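Local coordinates for protein separin (Saccharomyces cerevisiae, PDB 5U1T) that cleaves the Mcd1/Scc1 subunit of cohesin as a caspase-like cysteine protease at the onset of anaphase, and is held inactive by securin for most of the cell cycle, at residues A[75-85]-A[94-105]; A[112-120]-A[132-140]. All coordinates share one frame; numbering follows the deposited sequence.

In the fold
Interactions 1 and 2 sit side by side near the amino-terminal end of the elongated helical region, their centres about 11 Å apart. They follow one another along the chain: interaction 1 pairs helix 69-87 with helix 91-103, and interaction 2 pairs the next two helices, 113-117 and 129-142. The two pairs share a seam in which Phe102 CB meets Ile116 CD1 at 3.5 Å and Ile98 CG2 meets Leu132 CD1 at 3.6 Å. Their centres lie about 63 and 67 Å from the centre of the chain, and away from Cys1497, the probable catalytic cysteine. Another protein chain packs against helices 69-87 and 129-142.

Interaction 1 (A[75-85]-A[94-105]); sequences VKQHLMIIVKL and ASSEIIFLFNET
His78 and Glu97 supply the polar link between these antiparallel helices, whose segment axes come within 9.0 Å. His78 NE2 donates to Glu97 OE1 at 2.6 Å, with the acceptor close to the imidazole plane and met nearly along its C-O axis; the ring and carboxylate planes stand 68° apart. Tyr59 OH is hydrogen-bonded to His78 ND1, the other ring nitrogen, so both nitrogens are engaged, restraining the ring's rotation.

The same imidazole takes two further contacts. Leu101 CB lies over one face as a CH-pi contact, 3.7 Å from the ring centroid, while Phe100 CD2 comes within 3.6 Å of His78 CE1 near the imidazole plane, the two rings set obliquely.

Apolar packing is knobs-into-holes in both directions. Leu101, its CG anti to the backbone N (chi1 -176°), enters the hole formed by Val75, His78, Leu79 and Ile82, and its CD1 meets Leu79 CD2 at 3.7 Å. Ile82 sits in turn among Ala94, Glu97, Ile98 and Leu101, laying CD1 against Ile98 CG1 at 3.7 Å. Farther along, Leu85 CB touches Ala94 CB.

Helix 48-64 flanks the pair at His78 and Val75, and helices 113-117 and 129-142 flank it at Ile98.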
loop_
_atom_site.group_PDB
_atom_site.type_symbol
_atom_site.label_atom_id
_atom_site.label_comp_id
_atom_site.label_asym_id
_atom_site.label_seq_id
_atom_site.Cartn_x
_atom_site.Cartn_y
_atom_site.Cartn_z
ATOM N N VAL A 75 -3.640 -41.002 37.673
ATOM C CA VAL A 75 -2.720 -42.090 37.949
ATOM C C VAL A 75 -2.766 -42.474 39.430
ATOM O O VAL A 75 -2.695 -43.654 39.791
ATOM C CB VAL A 75 -1.292 -41.687 37.520
ATOM C CG1 VAL A 75 -0.226 -42.458 38.268
ATOM C CG2 VAL A 75 -1.141 -41.858 36.017
ATOM N N LYS A 76 -2.915 -41.464 40.282
ATOM C CA LYS A 76 -2.983 -41.656 41.719
ATOM C C LYS A 76 -4.190 -42.509 42.096
ATOM O O LYS A 76 -4.093 -43.440 42.927
ATOM C CB LYS A 76 -3.041 -40.301 42.427
ATOM C CG LYS A 76 -2.515 -40.329 43.842
ATOM C CD LYS A 76 -3.149 -39.248 44.681
ATOM C CE LYS A 76 -3.029 -39.602 46.154
ATOM N NZ LYS A 76 -2.974 -38.361 46.952
ATOM N N GLN A 77 -5.322 -42.201 41.475
ATOM C CA GLN A 77 -6.513 -43.031 41.630
ATOM C C GLN A 77 -6.275 -44.439 41.114
ATOM O O GLN A 77 -6.681 -45.437 41.734
ATOM C CB GLN A 77 -7.694 -42.402 40.900
ATOM C CG GLN A 77 -8.284 -41.233 41.648
ATOM C CD GLN A 77 -9.195 -40.408 40.795
ATOM O OE1 GLN A 77 -9.837 -39.485 41.291
ATOM N NE2 GLN A 77 -9.260 -40.716 39.496
ATOM N N HIS A 78 -5.602 -44.507 39.976
ATOM C CA HIS A 78 -5.360 -45.774 39.314
ATOM C C HIS A 78 -4.451 -46.668 40.182
ATOM O O HIS A 78 -4.681 -47.881 40.302
ATOM C CB HIS A 78 -4.758 -45.515 37.933
ATOM C CG HIS A 78 -4.906 -46.655 36.974
ATOM N ND1 HIS A 78 -4.667 -46.524 35.629
ATOM C CD2 HIS A 78 -5.251 -47.947 37.179
ATOM C CE1 HIS A 78 -4.869 -47.686 35.031
ATOM N NE2 HIS A 78 -5.216 -48.565 35.950
ATOM N N LEU A 79 -3.430 -46.053 40.788
ATOM C CA LEU A 79 -2.508 -46.753 41.681
ATOM C C LEU A 79 -3.251 -47.324 42.870
ATOM O O LEU A 79 -2.958 -48.423 43.313
ATOM C CB LEU A 79 -1.406 -45.827 42.172
ATOM C CG LEU A 79 -0.303 -45.494 41.182
ATOM C CD1 LEU A 79 0.768 -44.658 41.856
ATOM C CD2 LEU A 79 0.274 -46.757 40.581
ATOM N N MET A 80 -4.226 -46.572 43.365
ATOM C CA MET A 80 -5.040 -47.034 44.468
ATOM C C MET A 80 -5.912 -48.207 44.037
ATOM O O MET A 80 -6.159 -49.115 44.818
ATOM C CB MET A 80 -5.903 -45.900 45.025
ATOM C CG MET A 80 -6.492 -46.194 46.418
ATOM S SD MET A 80 -5.276 -46.753 47.657
ATOM C CE MET A 80 -6.299 -47.035 49.112
ATOM N N ILE A 81 -6.369 -48.194 42.793
ATOM C CA ILE A 81 -7.161 -49.303 42.247
ATOM C C ILE A 81 -6.353 -50.595 42.208
ATOM O O ILE A 81 -6.847 -51.668 42.573
ATOM C CB ILE A 81 -7.670 -48.970 40.836
ATOM C CG1 ILE A 81 -8.747 -47.886 40.934
ATOM C CG2 ILE A 81 -8.181 -50.228 40.132
ATOM C CD1 ILE A 81 -9.301 -47.456 39.635
ATOM N N ILE A 82 -5.106 -50.471 41.770
ATOM C CA ILE A 82 -4.190 -51.595 41.710
ATOM C C ILE A 82 -3.936 -52.195 43.104
ATOM O O ILE A 82 -4.031 -53.413 43.267
ATOM C CB ILE A 82 -2.851 -51.172 41.037
ATOM C CG1 ILE A 82 -3.100 -50.816 39.566
ATOM C CG2 ILE A 82 -1.781 -52.264 41.156
ATOM C CD1 ILE A 82 -1.926 -50.150 38.871
ATOM N N VAL A 83 -3.643 -51.369 44.114
ATOM C CA VAL A 83 -3.351 -51.923 45.446
ATOM C C VAL A 83 -4.605 -52.549 46.070
ATOM O O VAL A 83 -4.508 -53.597 46.728
ATOM C CB VAL A 83 -2.752 -50.865 46.427
ATOM C CG1 VAL A 83 -1.411 -50.365 45.928
ATOM C CG2 VAL A 83 -3.681 -49.707 46.592
ATOM N N LYS A 84 -5.769 -51.936 45.838
ATOM C CA LYS A 84 -7.029 -52.484 46.326
ATOM C C LYS A 84 -7.297 -53.849 45.712
ATOM O O LYS A 84 -7.858 -54.722 46.361
ATOM C CB LYS A 84 -8.193 -51.543 46.047
ATOM C CG LYS A 84 -8.100 -50.272 46.845
ATOM C CD LYS A 84 -9.450 -49.730 47.268
ATOM C CE LYS A 84 -9.333 -48.250 47.628
ATOM N NZ LYS A 84 -10.498 -47.747 48.438
ATOM N N LEU A 85 -6.884 -54.030 44.463
ATOM C CA LEU A 85 -6.932 -55.332 43.812
ATOM C C LEU A 85 -5.976 -56.307 44.474
ATOM O O LEU A 85 -6.315 -57.466 44.685
ATOM C CB LEU A 85 -6.588 -55.205 42.324
ATOM C CG LEU A 85 -7.668 -54.544 41.471
ATOM C CD1 LEU A 85 -7.152 -54.208 40.086
ATOM C CD2 LEU A 85 -8.878 -55.435 41.402
ATOM N N ALA A 94 -4.778 -57.142 38.950
ATOM C CA ALA A 94 -3.930 -56.067 39.371
ATOM C C ALA A 94 -2.788 -55.939 38.433
ATOM O O ALA A 94 -2.381 -54.872 38.102
ATOM C CB ALA A 94 -3.432 -56.323 40.765
ATOM N N SER A 95 -2.249 -57.056 38.032
ATOM C CA SER A 95 -1.132 -57.100 37.111
ATOM C C SER A 95 -1.450 -56.410 35.770
ATOM O O SER A 95 -0.671 -55.586 35.271
ATOM C CB SER A 95 -0.723 -58.555 36.880
ATOM O OG SER A 95 0.513 -58.634 36.202
ATOM N N SER A 96 -2.594 -56.722 35.185
ATOM C CA SER A 96 -2.845 -56.157 33.881
ATOM C C SER A 96 -3.320 -54.699 34.029
ATOM O O SER A 96 -3.204 -53.911 33.087
ATOM C CB SER A 96 -3.830 -57.024 33.096
ATOM O OG SER A 96 -5.055 -57.116 33.767
ATOM N N GLU A 97 -3.801 -54.339 35.219
ATOM C CA GLU A 97 -4.070 -52.938 35.541
ATOM C C GLU A 97 -2.806 -52.072 35.553
ATOM O O GLU A 97 -2.853 -50.909 35.150
ATOM C CB GLU A 97 -4.766 -52.806 36.891
ATOM C CG GLU A 97 -6.243 -53.056 36.841
ATOM C CD GLU A 97 -6.966 -52.012 36.045
ATOM O OE1 GLU A 97 -6.413 -50.896 35.870
ATOM O OE2 GLU A 97 -8.089 -52.307 35.592
ATOM N N ILE A 98 -1.696 -52.638 36.027
ATOM C CA ILE A 98 -0.398 -51.969 36.043
ATOM C C ILE A 98 0.045 -51.657 34.617
ATOM O O ILE A 98 0.384 -50.516 34.271
ATOM C CB ILE A 98 0.678 -52.846 36.749
ATOM C CG1 ILE A 98 0.476 -52.846 38.274
ATOM C CG2 ILE A 98 2.091 -52.425 36.364
ATOM C CD1 ILE A 98 1.638 -53.417 39.052
ATOM N N ILE A 99 0.039 -52.699 33.793
ATOM C CA ILE A 99 0.334 -52.585 32.368
ATOM C C ILE A 99 -0.563 -51.534 31.665
ATOM O O ILE A 99 -0.065 -50.708 30.906
ATOM C CB ILE A 99 0.212 -53.983 31.714
ATOM C CG1 ILE A 99 1.386 -54.830 32.194
ATOM C CG2 ILE A 99 0.183 -53.898 30.195
ATOM C CD1 ILE A 99 1.238 -56.328 31.941
ATOM N N PHE A 100 -1.861 -51.567 31.964
ATOM C CA PHE A 100 -2.837 -50.612 31.453
ATOM C C PHE A 100 -2.464 -49.180 31.837
ATOM O O PHE A 100 -2.417 -48.299 30.984
ATOM C CB PHE A 100 -4.223 -50.983 31.980
ATOM C CG PHE A 100 -5.333 -50.069 31.534
ATOM C CD1 PHE A 100 -5.399 -49.597 30.231
ATOM C CD2 PHE A 100 -6.358 -49.722 32.423
ATOM C CE1 PHE A 100 -6.458 -48.755 29.822
ATOM C CE2 PHE A 100 -7.416 -48.896 32.023
ATOM C CZ PHE A 100 -7.464 -48.409 30.720
ATOM N N LEU A 101 -2.165 -48.971 33.119
ATOM C CA LEU A 101 -1.763 -47.670 33.633
ATOM C C LEU A 101 -0.542 -47.143 32.869
ATOM O O LEU A 101 -0.468 -45.948 32.495
ATOM C CB LEU A 101 -1.466 -47.757 35.144
ATOM C CG LEU A 101 -1.123 -46.459 35.901
ATOM C CD1 LEU A 101 -1.503 -46.551 37.376
ATOM C CD2 LEU A 101 0.358 -46.061 35.757
ATOM N N PHE A 102 0.413 -48.040 32.645
ATOM C CA PHE A 102 1.655 -47.666 32.001
ATOM C C PHE A 102 1.449 -47.356 30.526
ATOM O O PHE A 102 1.988 -46.379 30.017
ATOM C CB PHE A 102 2.680 -48.762 32.142
ATOM C CG PHE A 102 4.020 -48.407 31.598
ATOM C CD1 PHE A 102 4.956 -47.784 32.395
ATOM C CD2 PHE A 102 4.360 -48.715 30.290
ATOM C CE1 PHE A 102 6.205 -47.470 31.902
ATOM C CE2 PHE A 102 5.610 -48.404 29.786
ATOM C CZ PHE A 102 6.534 -47.781 30.595
ATOM N N ASN A 103 0.663 -48.190 29.854
ATOM C CA ASN A 103 0.457 -48.046 28.426
ATOM C C ASN A 103 -0.274 -46.750 28.079
ATOM O O ASN A 103 -0.028 -46.158 27.045
ATOM C CB ASN A 103 -0.299 -49.250 27.879
ATOM C CG ASN A 103 0.593 -50.444 27.693
ATOM O OD1 ASN A 103 1.821 -50.329 27.679
ATOM N ND2 ASN A 103 -0.011 -51.603 27.556
ATOM N N GLU A 104 -1.138 -46.307 28.982
ATOM C CA GLU A 104 -1.937 -45.128 28.780
ATOM C C GLU A 104 -1.170 -43.852 29.050
ATOM O O GLU A 104 -1.721 -42.785 28.913
ATOM C CB GLU A 104 -3.158 -45.164 29.682
ATOM C CG GLU A 104 -4.104 -46.292 29.419
ATOM C CD GLU A 104 -5.028 -46.005 28.267
ATOM O OE1 GLU A 104 -4.646 -46.277 27.118
ATOM O OE2 GLU A 104 -6.144 -45.506 28.488
ATOM N N THR A 105 0.097 -43.948 29.425
ATOM C CA THR A 105 0.802 -42.771 29.930
ATOM C C THR A 105 2.243 -42.691 29.433
ATOM O O THR A 105 3.031 -41.898 29.941
ATOM C CB THR A 105 0.802 -42.751 31.485
ATOM O OG1 THR A 105 1.268 -44.025 31.996
ATOM C CG2 THR A 105 -0.598 -42.483 32.032
#

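Interaction 2 (A[112-120]-A[132-140]); sequences SLKNILLAD and LKILALQII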
loop_
_atom_site.group_PDB
_atom_site.type_symbol
_atom_site.label_atom_id
_atom_site.label_comp_id
_atom_site.label_asym_id
_atom_site.label_seq_id
_atom_site.Cartn_x
_atom_site.Cartn_y
_atom_site.Cartn_z
ATOM N N SER A 112 3.983 -57.171 29.456
ATOM C CA SER A 112 4.325 -58.037 30.576
ATOM C C SER A 112 4.830 -57.178 31.724
ATOM O O SER A 112 5.149 -55.996 31.544
ATOM C CB SER A 112 5.380 -59.074 30.176
ATOM O OG SER A 112 6.674 -58.508 30.079
ATOM N N LEU A 113 4.917 -57.765 32.914
ATOM C CA LEU A 113 5.427 -57.014 34.053
ATOM C C LEU A 113 6.917 -56.747 33.863
ATOM O O LEU A 113 7.475 -55.821 34.439
ATOM C CB LEU A 113 5.157 -57.759 35.355
ATOM C CG LEU A 113 3.713 -57.722 35.871
ATOM C CD1 LEU A 113 3.628 -58.319 37.286
ATOM C CD2 LEU A 113 3.174 -56.288 35.843
ATOM N N LYS A 114 7.552 -57.551 33.021
ATOM C CA LYS A 114 8.980 -57.428 32.782
ATOM C C LYS A 114 9.268 -56.110 32.076
ATOM O O LYS A 114 10.305 -55.480 32.303
ATOM C CB LYS A 114 9.478 -58.628 31.970
ATOM C CG LYS A 114 10.820 -58.460 31.285
ATOM C CD LYS A 114 10.653 -58.805 29.811
ATOM C CE LYS A 114 11.948 -58.727 29.035
ATOM N NZ LYS A 114 11.667 -58.910 27.578
ATOM N N ASN A 115 8.326 -55.692 31.236
ATOM C CA ASN A 115 8.432 -54.430 30.506
ATOM C C ASN A 115 8.295 -53.202 31.439
ATOM O O ASN A 115 8.992 -52.205 31.269
ATOM C CB ASN A 115 7.378 -54.379 29.388
ATOM C CG ASN A 115 7.635 -55.390 28.255
ATOM O OD1 ASN A 115 8.781 -55.697 27.908
ATOM N ND2 ASN A 115 6.553 -55.879 27.651
ATOM N N ILE A 116 7.394 -53.294 32.416
ATOM C CA ILE A 116 7.285 -52.333 33.509
ATOM C C ILE A 116 8.608 -52.192 34.258
ATOM O O ILE A 116 9.165 -51.093 34.358
ATOM C CB ILE A 116 6.187 -52.749 34.512
ATOM C CG1 ILE A 116 4.829 -52.845 33.810
ATOM C CG2 ILE A 116 6.144 -51.819 35.724
ATOM C CD1 ILE A 116 4.472 -51.644 32.938
ATOM N N LEU A 117 9.106 -53.315 34.766
ATOM C CA LEU A 117 10.342 -53.363 35.535
ATOM C C LEU A 117 11.537 -52.694 34.866
ATOM O O LEU A 117 12.283 -51.989 35.518
ATOM C CB LEU A 117 10.697 -54.825 35.854
ATOM C CG LEU A 117 9.761 -55.525 36.833
ATOM C CD1 LEU A 117 10.127 -56.986 36.977
ATOM C CD2 LEU A 117 9.778 -54.831 38.181
ATOM N N LEU A 118 11.741 -52.909 33.576
ATOM C CA LEU A 118 12.898 -52.302 32.934
ATOM C C LEU A 118 12.550 -51.021 32.142
ATOM O O LEU A 118 13.305 -50.601 31.265
ATOM C CB LEU A 118 13.589 -53.325 32.029
ATOM C CG LEU A 118 13.953 -54.670 32.686
ATOM C CD1 LEU A 118 14.748 -55.562 31.760
ATOM C CD2 LEU A 118 14.730 -54.473 33.969
ATOM N N ALA A 119 11.435 -50.371 32.467
ATOM C CA ALA A 119 11.111 -49.082 31.840
ATOM C C ALA A 119 12.010 -47.972 32.333
ATOM O O ALA A 119 12.235 -47.831 33.530
ATOM C CB ALA A 119 9.663 -48.709 32.092
ATOM N N ASP A 120 12.511 -47.170 31.410
ATOM C CA ASP A 120 13.268 -45.992 31.798
ATOM C C ASP A 120 12.400 -44.917 32.434
ATOM O O ASP A 120 11.192 -44.853 32.198
ATOM C CB ASP A 120 13.983 -45.419 30.597
ATOM C CG ASP A 120 15.297 -46.074 30.364
ATOM O OD1 ASP A 120 16.223 -45.819 31.167
ATOM O OD2 ASP A 120 15.411 -46.850 29.397
ATOM N N LEU A 132 5.276 -47.899 40.803
ATOM C CA LEU A 132 4.669 -48.894 39.924
ATOM C C LEU A 132 5.482 -50.194 39.965
ATOM O O LEU A 132 4.938 -51.277 40.114
ATOM C CB LEU A 132 4.564 -48.360 38.485
ATOM C CG LEU A 132 3.708 -49.189 37.514
ATOM C CD1 LEU A 132 2.236 -49.240 37.945
ATOM C CD2 LEU A 132 3.841 -48.697 36.073
ATOM N N LYS A 133 6.796 -50.058 39.855
ATOM C CA LYS A 133 7.697 -51.186 39.863
ATOM C C LYS A 133 7.635 -51.978 41.188
ATOM O O LYS A 133 7.711 -53.221 41.198
ATOM C CB LYS A 133 9.117 -50.697 39.582
ATOM C CG LYS A 133 9.294 -50.118 38.189
ATOM C CD LYS A 133 10.757 -49.948 37.803
ATOM C CE LYS A 133 10.906 -49.371 36.394
ATOM N NZ LYS A 133 12.311 -49.479 35.917
ATOM N N ILE A 134 7.482 -51.259 42.299
ATOM C CA ILE A 134 7.342 -51.887 43.604
ATOM C C ILE A 134 6.041 -52.694 43.646
ATOM O O ILE A 134 6.002 -53.798 44.215
ATOM C CB ILE A 134 7.384 -50.830 44.773
ATOM C CG1 ILE A 134 8.754 -50.155 44.850
ATOM C CG2 ILE A 134 7.093 -51.481 46.110
ATOM C CD1 ILE A 134 8.844 -49.093 45.888
ATOM N N LEU A 135 4.982 -52.167 43.038
ATOM C CA LEU A 135 3.720 -52.902 42.974
ATOM C C LEU A 135 3.877 -54.152 42.095
ATOM O O LEU A 135 3.360 -55.221 42.418
ATOM C CB LEU A 135 2.593 -52.009 42.460
ATOM C CG LEU A 135 2.300 -50.765 43.318
ATOM C CD1 LEU A 135 1.408 -49.726 42.595
ATOM C CD2 LEU A 135 1.668 -51.188 44.610
ATOM N N ALA A 136 4.611 -54.011 40.999
ATOM C CA ALA A 136 4.863 -55.127 40.115
ATOM C C ALA A 136 5.693 -56.188 40.829
ATOM O O ALA A 136 5.458 -57.393 40.657
ATOM C CB ALA A 136 5.556 -54.660 38.845
ATOM N N LEU A 137 6.657 -55.758 41.633
ATOM C CA LEU A 137 7.453 -56.717 42.401
ATOM C C LEU A 137 6.598 -57.407 43.461
ATOM O O LEU A 137 6.749 -58.603 43.697
ATOM C CB LEU A 137 8.657 -56.042 43.053
ATOM C CG LEU A 137 9.768 -55.640 42.085
ATOM C CD1 LEU A 137 10.923 -55.006 42.820
ATOM C CD2 LEU A 137 10.244 -56.812 41.264
ATOM N N GLN A 138 5.698 -56.653 44.084
ATOM C CA GLN A 138 4.754 -57.207 45.051
ATOM C C GLN A 138 3.945 -58.318 44.405
ATOM O O GLN A 138 3.810 -59.404 44.975
ATOM C CB GLN A 138 3.826 -56.110 45.599
ATOM C CG GLN A 138 2.741 -56.562 46.587
ATOM C CD GLN A 138 3.299 -57.126 47.894
ATOM O OE1 GLN A 138 4.460 -56.899 48.246
ATOM N NE2 GLN A 138 2.464 -57.876 48.614
ATOM N N ILE A 139 3.429 -58.054 43.208
ATOM C CA ILE A 139 2.625 -59.023 42.476
ATOM C C ILE A 139 3.447 -60.270 42.142
ATOM O O ILE A 139 2.992 -61.388 42.401
ATOM C CB ILE A 139 2.030 -58.397 41.188
ATOM C CG1 ILE A 139 1.081 -57.255 41.560
ATOM C CG2 ILE A 139 1.279 -59.431 40.377
ATOM C CD1 ILE A 139 0.487 -56.530 40.389
ATOM N N ILE A 140 4.656 -60.085 41.604
ATOM C CA ILE A 140 5.535 -61.213 41.261
ATOM C C ILE A 140 5.785 -62.065 42.499
ATOM O O ILE A 140 5.848 -63.308 42.452
ATOM C CB ILE A 140 6.885 -60.737 40.681
ATOM C CG1 ILE A 140 6.664 -59.935 39.399
ATOM C CG2 ILE A 140 7.798 -61.918 40.395
ATOM C CD1 ILE A 140 7.917 -59.319 38.835
#
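The flat groups at this contact are backbone carbonyls, as no aromatic ring takes part: Lys133 NZ stands above the plane of the Leu117 carbonyl, 48° out of it, and lies closer to the plane of the Ala119 carbonyl, tilted by 18°. The ammonium donates to Leu117 O at 2.5 Å and to Ala119 O at 2.9 Å. Tyr163 O is a third acceptor; three carbonyl oxygens thus take up the donors of the buried ammonium and would help to offset the cost of burying its charge, with no carboxylate among them. Beyond CG the lysine chain is fully extended, which carries the amine from its own helix to the last turn of helix 113-117 and the chain just beyond it; on the way CE passes Ile116 O.

The rest is aliphatic. Leu117 is a knob in the hole made by Lys133, Ala136, Leu137 and Ile140. Its two methyls divide the work: CD2 rests on Leu137 CD2 at 3.7 Å, while CD1 meets Ile140 CD1 tip to tip at the same 3.7 Å. Leu113 and Ile140 lie alongside each other, pointing opposite ways, with Leu113 CD1 touching Ile140 CG1 and also Ile139 CG2, each at 4.0 Å. At the other end the Ile116 side chain runs roughly perpendicular to that of Leu132, its CG2 3.9 Å from Leu132 CD2.

Helix 91-103 packs on Leu113, Ile116 and Leu132, and helix 146-158 on Leu113 and Ile140. With 143° between their N-to-C directions, the two segments form a roughly antiparallel helical pair, common in all-helical domains and here part of separase's helical amino-terminal region.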